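Local coordinates for soluble lytic murein transglycosylase (Escherichia coli, PDB 1SLY), which cleaves the glycosidic bonds between N-acetylmuramic acid and N-acetylglucosamine in peptidoglycan, leaving a 1,6-anhydro bond in the N-acetylmuramic acid residue, at residues A[463-468]-A[533-538]; A[495-500]-A[527-532]; A[551-556]-A[582-587]. All blocks are in the same frame, centred on the assembly; numbering follows the deposited sequence.

Contact 1: residues A[463-468]-A[533-538]; sequences GKEIPQ and YLQYVY. With BLG (4-O-(4-O-sulfonyl-N-acetylglucosamininyl)-5-methylhydroxy-L-proline-taurine), chain B.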
# COMPACT_ATOMS: atom_id res chain seq x y z
N GLY A 463 28.41 5.88 17.03
CA GLY A 463 28.82 4.86 18.00
C GLY A 463 28.17 3.49 17.81
O GLY A 463 28.00 2.70 18.76
N LYS A 464 27.75 3.25 16.56
CA LYS A 464 27.03 2.04 16.20
C LYS A 464 27.76 1.25 15.11
O LYS A 464 28.60 1.79 14.39
CB LYS A 464 25.66 2.48 15.76
CG LYS A 464 24.68 2.50 16.90
CD LYS A 464 23.24 2.70 16.44
CE LYS A 464 22.42 3.37 17.52
NZ LYS A 464 22.98 4.71 17.90
N GLU A 465 27.51 -0.05 14.94
CA GLU A 465 28.20 -0.78 13.86
C GLU A 465 27.51 -0.69 12.48
O GLU A 465 28.17 -0.95 11.47
CB GLU A 465 28.34 -2.24 14.24
CG GLU A 465 28.70 -2.55 15.68
CD GLU A 465 28.71 -4.04 15.97
OE1 GLU A 465 27.64 -4.64 16.26
OE2 GLU A 465 29.82 -4.62 15.89
N ILE A 466 26.19 -0.45 12.45
CA ILE A 466 25.40 -0.27 11.23
C ILE A 466 25.91 0.85 10.37
O ILE A 466 26.10 1.95 10.87
CB ILE A 466 23.91 0.06 11.45
CG1 ILE A 466 23.71 1.34 12.26
CG2 ILE A 466 23.32 -1.18 12.07
CD1 ILE A 466 22.29 1.70 12.65
N PRO A 467 26.26 0.66 9.09
CA PRO A 467 26.74 1.78 8.29
C PRO A 467 25.68 2.84 8.16
O PRO A 467 24.48 2.59 8.20
CB PRO A 467 27.18 1.11 6.98
CG PRO A 467 26.69 -0.26 6.98
CD PRO A 467 26.60 -0.63 8.42
N GLN A 468 26.14 4.06 8.03
CA GLN A 468 25.22 5.18 7.80
C GLN A 468 24.29 4.97 6.58
O GLN A 468 23.07 5.01 6.72
CB GLN A 468 26.06 6.45 7.62
CG GLN A 468 25.20 7.68 7.74
CD GLN A 468 25.84 8.98 7.28
OE1 GLN A 468 25.15 9.79 6.68
NE2 GLN A 468 27.10 9.34 7.49
N TYR A 533 16.90 0.42 17.23
CA TYR A 533 16.29 -0.87 16.81
C TYR A 533 17.02 -1.57 15.63
O TYR A 533 17.21 -2.79 15.63
CB TYR A 533 14.86 -0.69 16.39
CG TYR A 533 14.17 -2.02 16.31
CD1 TYR A 533 14.11 -2.84 17.43
CD2 TYR A 533 13.53 -2.46 15.14
CE1 TYR A 533 13.44 -4.04 17.39
CE2 TYR A 533 12.85 -3.67 15.10
CZ TYR A 533 12.81 -4.44 16.23
OH TYR A 533 12.09 -5.59 16.23
N LEU A 534 17.47 -0.84 14.61
CA LEU A 534 18.26 -1.43 13.55
C LEU A 534 19.61 -1.98 14.01
O LEU A 534 19.96 -3.06 13.54
CB LEU A 534 18.41 -0.37 12.49
CG LEU A 534 18.98 -0.85 11.16
CD1 LEU A 534 18.29 -2.11 10.64
CD2 LEU A 534 18.85 0.32 10.21
N GLN A 535 20.38 -1.37 14.91
CA GLN A 535 21.64 -1.95 15.47
C GLN A 535 21.35 -3.16 16.34
O GLN A 535 22.10 -4.12 16.38
CB GLN A 535 22.37 -0.89 16.28
CG GLN A 535 23.52 -1.21 17.18
CD GLN A 535 24.66 -1.87 16.48
OE1 GLN A 535 25.24 -1.36 15.53
NE2 GLN A 535 25.05 -3.02 16.95
N TYR A 536 20.25 -3.16 17.04
CA TYR A 536 19.86 -4.31 17.80
C TYR A 536 19.66 -5.51 16.90
O TYR A 536 20.21 -6.57 17.20
CB TYR A 536 18.59 -4.02 18.50
CG TYR A 536 17.98 -5.25 19.10
CD1 TYR A 536 18.69 -5.93 20.06
CD2 TYR A 536 16.74 -5.69 18.74
CE1 TYR A 536 18.16 -7.02 20.66
CE2 TYR A 536 16.20 -6.79 19.35
CZ TYR A 536 16.92 -7.44 20.30
OH TYR A 536 16.40 -8.53 20.97
N VAL A 537 18.83 -5.34 15.87
CA VAL A 537 18.49 -6.34 14.82
C VAL A 537 19.73 -6.77 13.96
O VAL A 537 20.02 -7.94 13.73
CB VAL A 537 17.30 -5.57 14.15
CG1 VAL A 537 17.35 -5.45 12.66
CG2 VAL A 537 16.06 -6.29 14.62
N TYR A 538 20.63 -5.88 13.62
CA TYR A 538 21.86 -6.16 12.90
C TYR A 538 22.79 -7.06 13.71
O TYR A 538 23.12 -8.16 13.26
CB TYR A 538 22.51 -4.83 12.59
CG TYR A 538 23.71 -4.72 11.71
CD1 TYR A 538 23.56 -4.84 10.35
CD2 TYR A 538 24.95 -4.38 12.21
CE1 TYR A 538 24.62 -4.63 9.49
CE2 TYR A 538 26.03 -4.15 11.37
CZ TYR A 538 25.85 -4.28 10.00
OH TYR A 538 26.88 -4.07 9.11
C1 BLG B . 7.62 -4.20 12.31
C2 BLG B . 8.34 -3.80 13.60
C3 BLG B . 8.83 -5.09 14.28
C4 BLG B . 7.70 -6.12 14.40
C5 BLG B . 6.97 -6.35 13.07
O5 BLG B . 6.55 -5.11 12.51
O1 BLG B . 7.16 -3.02 11.77
N2 BLG B . 9.41 -2.85 13.33
C7 BLG B . 9.50 -1.63 13.83
O7 BLG B . 8.71 -1.16 14.65
C8 BLG B . 10.72 -0.85 13.42
O3 BLG B . 9.35 -4.84 15.58
O4 BLG B . 8.33 -7.33 14.82
S4 BLG B . 8.04 -7.94 16.24
O41 BLG B . 7.59 -6.90 17.16
O42 BLG B . 9.27 -8.50 16.76
O43 BLG B . 7.06 -9.00 16.08
C6 BLG B . 5.72 -7.19 13.21
O6 BLG B . 5.34 -7.40 14.56
CA BLG B . 7.07 -1.62 10.03
CB BLG B . 6.82 -3.04 10.47
CG BLG B . 5.34 -3.15 10.23
CD BLG B . 5.26 -2.55 8.80
N BLG B . 6.43 -1.58 8.73
C9 BLG B . 8.52 -1.19 10.06
O9 BLG B . 9.01 -1.65 8.81
C10 BLG B . 3.96 -1.83 8.44
O10 BLG B . 3.43 -0.89 9.03
N3 BLG B . 3.54 -2.28 7.27
C11 BLG B . 2.39 -1.82 6.57
C12 BLG B . 1.18 -2.57 7.08
S BLG B . -0.10 -2.15 5.86
OS1 BLG B . -1.43 -2.51 6.52
OS2 BLG B . 0.04 -0.70 5.44
OS3 BLG B . 0.12 -2.93 4.58
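The side chain of Q535 sets out with CG trans to the backbone N (chi1 168°) and then folds at chi2 (58°), which brings its amide oxygen up to the backbone N atoms of E465 and I466. Y538, one helical turn on, starts with a similar first torsion, and its ring comes to lie against I466 and P467. Segment 463-468 links helix 454-462 to helix 468-479, which has P467 as N-cap and carries the predicted active-site glutamate E478; segment 533-538 belongs to helix 523-540 of the lysozyme-like Slt-type domain. The Q535 amide works at both ends. Its OE1 receives E465 N at 2.7 Å from above the carbonyl plane, and I466 N more weakly at 3.3 Å. Its NE2 donates in the plane of the amide to E465 OE1, 3.1 Å away, meeting the anti lone pair of a carboxylate whose plane is turned 38° from the amide. Beside these bonds, the aliphatic part of K464 runs obliquely over Q535, with K464 CD 3.7 Å from Q535 CB, while its NZ continues to the carbonyl of Y460. The apolar half of the contact is a CH-pi interaction: I466 CG2 sits over one face of the Y538 ring, 3.8 Å from the centroid. P467 CD packs near the phenol end, 3.5 Å from Y538 OH. Elsewhere on the same helix, Y533 OH accepts a hydrogen bond from O3 of bulgecin (2.9 Å). Bonds at both ends of the amide fix its rotation, and its oxygen serves two backbone N-H groups of an irregular linker.

Contact 2: residues A[495-500]-A[527-532]; sequences MQIMPG and INIGTS. With BLG (4-O-(4-O-sulfonyl-N-acetylglucosamininyl)-5-methylhydroxy-L-proline-taurine), chain B.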
# COMPACT_ATOMS: atom_id res chain seq x y z
N MET A 495 11.59 6.40 10.05
CA MET A 495 11.94 5.00 9.98
C MET A 495 10.78 4.09 10.33
O MET A 495 10.92 2.90 10.57
CB MET A 495 13.07 4.73 10.91
CG MET A 495 14.27 5.23 10.21
SD MET A 495 15.64 5.43 11.33
CE MET A 495 16.35 3.80 11.16
N GLN A 496 9.58 4.63 10.36
CA GLN A 496 8.38 3.85 10.58
C GLN A 496 8.40 2.82 11.69
O GLN A 496 8.08 1.65 11.51
CB GLN A 496 7.99 3.18 9.27
CG GLN A 496 7.57 4.13 8.17
CD GLN A 496 6.20 4.69 8.40
OE1 GLN A 496 5.20 4.02 8.25
NE2 GLN A 496 6.07 5.92 8.82
N ILE A 497 8.70 3.37 12.85
CA ILE A 497 8.83 2.67 14.14
C ILE A 497 7.47 2.40 14.73
O ILE A 497 6.67 3.32 14.88
CB ILE A 497 9.62 3.51 15.14
CG1 ILE A 497 10.99 3.82 14.57
CG2 ILE A 497 9.83 2.74 16.41
CD1 ILE A 497 11.83 4.94 15.12
N MET A 498 7.17 1.17 15.02
CA MET A 498 5.90 0.87 15.67
C MET A 498 5.95 1.35 17.14
O MET A 498 6.99 1.22 17.78
CB MET A 498 5.63 -0.64 15.63
CG MET A 498 5.35 -1.26 14.29
SD MET A 498 3.63 -1.12 13.78
CE MET A 498 3.09 -2.48 14.80
N PRO A 499 4.87 1.87 17.75
CA PRO A 499 4.80 2.26 19.16
C PRO A 499 5.32 1.20 20.12
O PRO A 499 6.22 1.49 20.92
CB PRO A 499 3.34 2.55 19.38
CG PRO A 499 2.97 3.10 18.04
CD PRO A 499 3.55 2.09 17.13
N GLY A 500 4.80 -0.03 19.98
CA GLY A 500 5.20 -1.17 20.79
C GLY A 500 6.70 -1.44 20.73
O GLY A 500 7.32 -1.66 21.77
N ILE A 527 14.98 9.09 14.39
CA ILE A 527 16.31 8.58 14.02
C ILE A 527 17.03 7.96 15.22
O ILE A 527 17.78 7.00 15.07
CB ILE A 527 17.19 9.72 13.40
CG1 ILE A 527 16.52 10.09 12.04
CG2 ILE A 527 18.66 9.29 13.20
CD1 ILE A 527 17.15 11.18 11.20
N ASN A 528 16.82 8.41 16.44
CA ASN A 528 17.47 7.81 17.57
C ASN A 528 16.77 6.49 17.92
O ASN A 528 17.47 5.48 17.86
CB ASN A 528 17.42 8.82 18.71
CG ASN A 528 18.29 8.43 19.90
OD1 ASN A 528 17.95 8.76 21.02
ND2 ASN A 528 19.40 7.72 19.78
N ILE A 529 15.48 6.37 18.27
CA ILE A 529 14.87 5.07 18.58
C ILE A 529 15.12 4.10 17.39
O ILE A 529 15.45 2.95 17.61
CB ILE A 529 13.29 5.13 18.78
CG1 ILE A 529 12.82 5.77 20.05
CG2 ILE A 529 12.77 3.73 18.97
CD1 ILE A 529 13.41 7.08 20.28
N GLY A 530 15.07 4.55 16.12
CA GLY A 530 15.15 3.71 14.93
C GLY A 530 16.48 3.10 14.66
O GLY A 530 16.58 1.89 14.52
N THR A 531 17.53 3.91 14.61
CA THR A 531 18.89 3.39 14.47
C THR A 531 19.24 2.50 15.68
O THR A 531 20.03 1.57 15.55
CB THR A 531 19.97 4.47 14.42
OG1 THR A 531 19.87 5.19 15.64
CG2 THR A 531 19.82 5.41 13.24
N SER A 532 18.62 2.72 16.83
CA SER A 532 18.80 1.83 17.96
C SER A 532 18.16 0.50 17.67
O SER A 532 18.84 -0.52 17.79
CB SER A 532 18.17 2.38 19.22
OG SER A 532 18.88 3.53 19.67
C1 BLG B . 7.62 -4.20 12.31
C2 BLG B . 8.34 -3.80 13.60
C3 BLG B . 8.83 -5.09 14.28
C4 BLG B . 7.70 -6.12 14.40
C5 BLG B . 6.97 -6.35 13.07
O5 BLG B . 6.55 -5.11 12.51
O1 BLG B . 7.16 -3.02 11.77
N2 BLG B . 9.41 -2.85 13.33
C7 BLG B . 9.50 -1.63 13.83
O7 BLG B . 8.71 -1.16 14.65
C8 BLG B . 10.72 -0.85 13.42
O3 BLG B . 9.35 -4.84 15.58
O4 BLG B . 8.33 -7.33 14.82
S4 BLG B . 8.04 -7.94 16.24
O41 BLG B . 7.59 -6.90 17.16
O42 BLG B . 9.27 -8.50 16.76
O43 BLG B . 7.06 -9.00 16.08
C6 BLG B . 5.72 -7.19 13.21
O6 BLG B . 5.34 -7.40 14.56
CA BLG B . 7.07 -1.62 10.03
CB BLG B . 6.82 -3.04 10.47
CG BLG B . 5.34 -3.15 10.23
CD BLG B . 5.26 -2.55 8.80
N BLG B . 6.43 -1.58 8.73
C9 BLG B . 8.52 -1.19 10.06
O9 BLG B . 9.01 -1.65 8.81
C10 BLG B . 3.96 -1.83 8.44
O10 BLG B . 3.43 -0.89 9.03
N3 BLG B . 3.54 -2.28 7.27
C11 BLG B . 2.39 -1.82 6.57
C12 BLG B . 1.18 -2.57 7.08
S BLG B . -0.10 -2.15 5.86
OS1 BLG B . -1.43 -2.51 6.52
OS2 BLG B . 0.04 -0.70 5.44
OS3 BLG B . 0.12 -2.93 4.58
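M495 and I497 press their side chains against helix 523-540 in the lysozyme-like Slt-type domain, from a loop that makes a G1 beta bulge, with Q496 and I497 both facing S492. Along the helix, I527 comes first: its CA lies 4.2 Å from M495 SD, while its side chain turns to the other side, onto L456, F457 and Y460 of helix 454-462. The carbonyl of I527 takes both the backbone N and the OG1 of T531, the hydroxyl arriving in the carbonyl plane. N528 O is likewise shared, by S532 N and S532 OG, which approach from opposite faces of its plane. I529 meets I497 side chain to side chain at about a right angle, I529 CB being 3.9 Å from I497 CD1, and extends to A502 and T505 on helix 499-508. At G530 the helix surface is bare backbone, and both incoming side chains converge there. I497 CD1 rests near G530 N; the M495 chain, bent at chi3 (90°), lays its methyl against the peptide joining G530 to T531, with M495 CE 3.6 Å from T531 N. The backbone of M495 is held from elsewhere: M495 N bonds to N526 OD1. Beyond the bulge, just before helix 499-508, the N-cap residue M498 turns its backbone toward bulgecin, and M498 N donates to the acetamido oxygen O7 at 2.8 Å with an N-H...O angle of 166°.

Contact 3: residues A[551-556]-A[582-587]; sequences AYNAGL and SETRGY. With BLG (4-O-(4-O-sulfonyl-N-acetylglucosamininyl)-5-methylhydroxy-L-proline-taurine), chain B.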
# COMPACT_ATOMS: atom_id res chain seq x y z
N ALA A 551 14.26 -8.69 9.30
CA ALA A 551 13.96 -8.66 10.75
C ALA A 551 13.33 -7.32 11.18
O ALA A 551 12.36 -7.34 11.92
CB ALA A 551 15.23 -8.89 11.55
N TYR A 552 13.82 -6.16 10.72
CA TYR A 552 13.21 -4.86 11.01
C TYR A 552 11.75 -4.76 10.52
O TYR A 552 10.88 -4.23 11.22
CB TYR A 552 14.09 -3.77 10.39
CG TYR A 552 13.76 -2.34 10.78
CD1 TYR A 552 12.74 -1.61 10.15
CD2 TYR A 552 14.52 -1.68 11.74
CE1 TYR A 552 12.50 -0.29 10.49
CE2 TYR A 552 14.28 -0.36 12.09
CZ TYR A 552 13.27 0.34 11.45
OH TYR A 552 13.04 1.66 11.77
N ASN A 553 11.44 -5.30 9.35
CA ASN A 553 10.08 -5.31 8.77
C ASN A 553 9.06 -6.38 9.26
O ASN A 553 7.83 -6.15 9.30
CB ASN A 553 10.25 -5.42 7.24
CG ASN A 553 8.93 -5.45 6.51
OD1 ASN A 553 8.50 -6.44 5.93
ND2 ASN A 553 8.22 -4.37 6.61
N ALA A 554 9.58 -7.57 9.52
CA ALA A 554 8.71 -8.68 9.91
C ALA A 554 8.96 -9.23 11.29
O ALA A 554 8.19 -10.00 11.84
CB ALA A 554 8.87 -9.78 8.90
N GLY A 555 10.10 -8.84 11.81
CA GLY A 555 10.52 -9.24 13.13
C GLY A 555 11.46 -10.41 13.13
O GLY A 555 11.38 -11.38 12.37
N LEU A 556 12.43 -10.23 13.98
CA LEU A 556 13.37 -11.26 14.41
C LEU A 556 13.03 -12.76 14.27
O LEU A 556 13.74 -13.58 13.69
CB LEU A 556 13.64 -11.03 15.85
CG LEU A 556 14.03 -9.68 16.35
CD1 LEU A 556 15.15 -9.26 15.44
CD2 LEU A 556 12.85 -8.70 16.43
N SER A 582 5.61 -11.69 0.48
CA SER A 582 5.69 -10.69 -0.59
C SER A 582 6.21 -9.32 -0.16
O SER A 582 7.11 -8.77 -0.80
CB SER A 582 4.29 -10.54 -1.23
OG SER A 582 3.22 -11.20 -0.50
N GLU A 583 5.74 -8.78 0.96
CA GLU A 583 6.17 -7.44 1.42
C GLU A 583 7.62 -7.38 1.86
O GLU A 583 8.39 -6.52 1.44
CB GLU A 583 5.26 -7.01 2.56
CG GLU A 583 5.50 -5.70 3.33
CD GLU A 583 4.65 -5.57 4.60
OE1 GLU A 583 3.58 -6.22 4.73
OE2 GLU A 583 5.07 -4.79 5.49
N THR A 584 7.98 -8.40 2.64
CA THR A 584 9.33 -8.53 3.18
C THR A 584 10.33 -8.93 2.08
O THR A 584 11.48 -8.45 2.07
CB THR A 584 9.32 -9.55 4.31
OG1 THR A 584 8.12 -9.39 5.09
CG2 THR A 584 10.52 -9.32 5.23
N ARG A 585 9.85 -9.68 1.08
CA ARG A 585 10.70 -10.04 -0.07
C ARG A 585 11.02 -8.82 -0.88
O ARG A 585 12.20 -8.53 -1.12
CB ARG A 585 10.02 -11.06 -0.96
CG ARG A 585 10.92 -11.53 -2.07
CD ARG A 585 10.45 -12.85 -2.59
NE ARG A 585 9.17 -12.67 -3.23
CZ ARG A 585 8.06 -13.22 -2.76
NH1 ARG A 585 8.06 -14.06 -1.74
NH2 ARG A 585 6.93 -12.96 -3.36
N GLY A 586 9.97 -8.04 -1.18
CA GLY A 586 10.15 -6.78 -1.91
C GLY A 586 11.02 -5.79 -1.16
O GLY A 586 11.89 -5.15 -1.74
N TYR A 587 10.82 -5.75 0.17
CA TYR A 587 11.56 -4.93 1.11
C TYR A 587 13.05 -5.16 1.12
O TYR A 587 13.80 -4.18 1.02
CB TYR A 587 11.05 -5.17 2.51
CG TYR A 587 11.56 -4.19 3.56
CD1 TYR A 587 12.73 -4.41 4.26
CD2 TYR A 587 10.83 -3.04 3.83
CE1 TYR A 587 13.17 -3.51 5.21
CE2 TYR A 587 11.26 -2.14 4.77
CZ TYR A 587 12.42 -2.38 5.45
OH TYR A 587 12.82 -1.51 6.40
C1 BLG B . 7.62 -4.20 12.31
C2 BLG B . 8.34 -3.80 13.60
C3 BLG B . 8.83 -5.09 14.28
C4 BLG B . 7.70 -6.12 14.40
C5 BLG B . 6.97 -6.35 13.07
O5 BLG B . 6.55 -5.11 12.51
O1 BLG B . 7.16 -3.02 11.77
N2 BLG B . 9.41 -2.85 13.33
C7 BLG B . 9.50 -1.63 13.83
O7 BLG B . 8.71 -1.16 14.65
C8 BLG B . 10.72 -0.85 13.42
O3 BLG B . 9.35 -4.84 15.58
O4 BLG B . 8.33 -7.33 14.82
S4 BLG B . 8.04 -7.94 16.24
O41 BLG B . 7.59 -6.90 17.16
O42 BLG B . 9.27 -8.50 16.76
O43 BLG B . 7.06 -9.00 16.08
C6 BLG B . 5.72 -7.19 13.21
O6 BLG B . 5.34 -7.40 14.56
CA BLG B . 7.07 -1.62 10.03
CB BLG B . 6.82 -3.04 10.47
CG BLG B . 5.34 -3.15 10.23
CD BLG B . 5.26 -2.55 8.80
N BLG B . 6.43 -1.58 8.73
C9 BLG B . 8.52 -1.19 10.06
O9 BLG B . 9.01 -1.65 8.81
C10 BLG B . 3.96 -1.83 8.44
O10 BLG B . 3.43 -0.89 9.03
N3 BLG B . 3.54 -2.28 7.27
C11 BLG B . 2.39 -1.82 6.57
C12 BLG B . 1.18 -2.57 7.08
S BLG B . -0.10 -2.15 5.86
OS1 BLG B . -1.43 -2.51 6.52
OS2 BLG B . 0.04 -0.70 5.44
OS3 BLG B . 0.12 -2.93 4.58
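N553 makes a CH-pi contact with Y587: N553 CB stands over the centre of the ring, 3.9 Å from the centroid, and the amide lies nearly parallel alongside, 13° from the ring plane. Oxygen and nitrogen of this amide each find a partner. T584 OG1 donates to N553 OD1 at 3.1 Å, nearly in line with the C=O bond. N553 ND2 gives a weak bond to E583 OE2, 3.4 Å away, with the carboxylate plane turned 68° from that of the amide. The same E583 OE2 weakly accepts the taurine amide N3 of bulgecin at 3.4 Å, so the one oxygen lies within weak bonding distance of both N553 and the inhibitor; a fully extended side chain carries it that far. Y552 O, close to the end of helix 545-554, takes the acetamido N2 of the inhibitor at 2.9 Å, and the Y552 ring covers the acetyl methyl C8, which stands 3.4 Å above its plane. The two phenol hydroxyls are engaged outside these segments: Y552 OH with M495 O, and Y587 OH with E478 OE2 of the predicted active-site glutamate, which also bonds bulgecin. G555 leaves the helix with positive phi, and its CA comes 3.4 Å from bulgecin O4. The contact thus joins the C-terminal end of helix 545-554 to the first turns of helix 582-601, with helix 468-479 beside Y552 and Y587, and W562 of helix 556-566 against A554 and T584.

In the fold
Contacts 1 and 2 both use helix 523-540, on successive turns, and their centres are 12 Å apart; K464 CD of contact 1 reaches T531 O of contact 2 at 3.5 Å. Contact 3, about 17 Å from contact 1 and 15 Å from contact 2 between centres, pairs the next helix, 545-554, with helix 582-601. Y552 ties it to both, through its hydroxyl to contact 2 and through its ring to Y533 and L534 of contact 1. Bulgecin touches all three contacts, with E478, S487 and T501 adding further hydrogen bonds. Contacts 2 and 3 come closest to the predicted active-site residue E478, the side chains of M495 and Y587 being about 5 and 3 Å from its side chain.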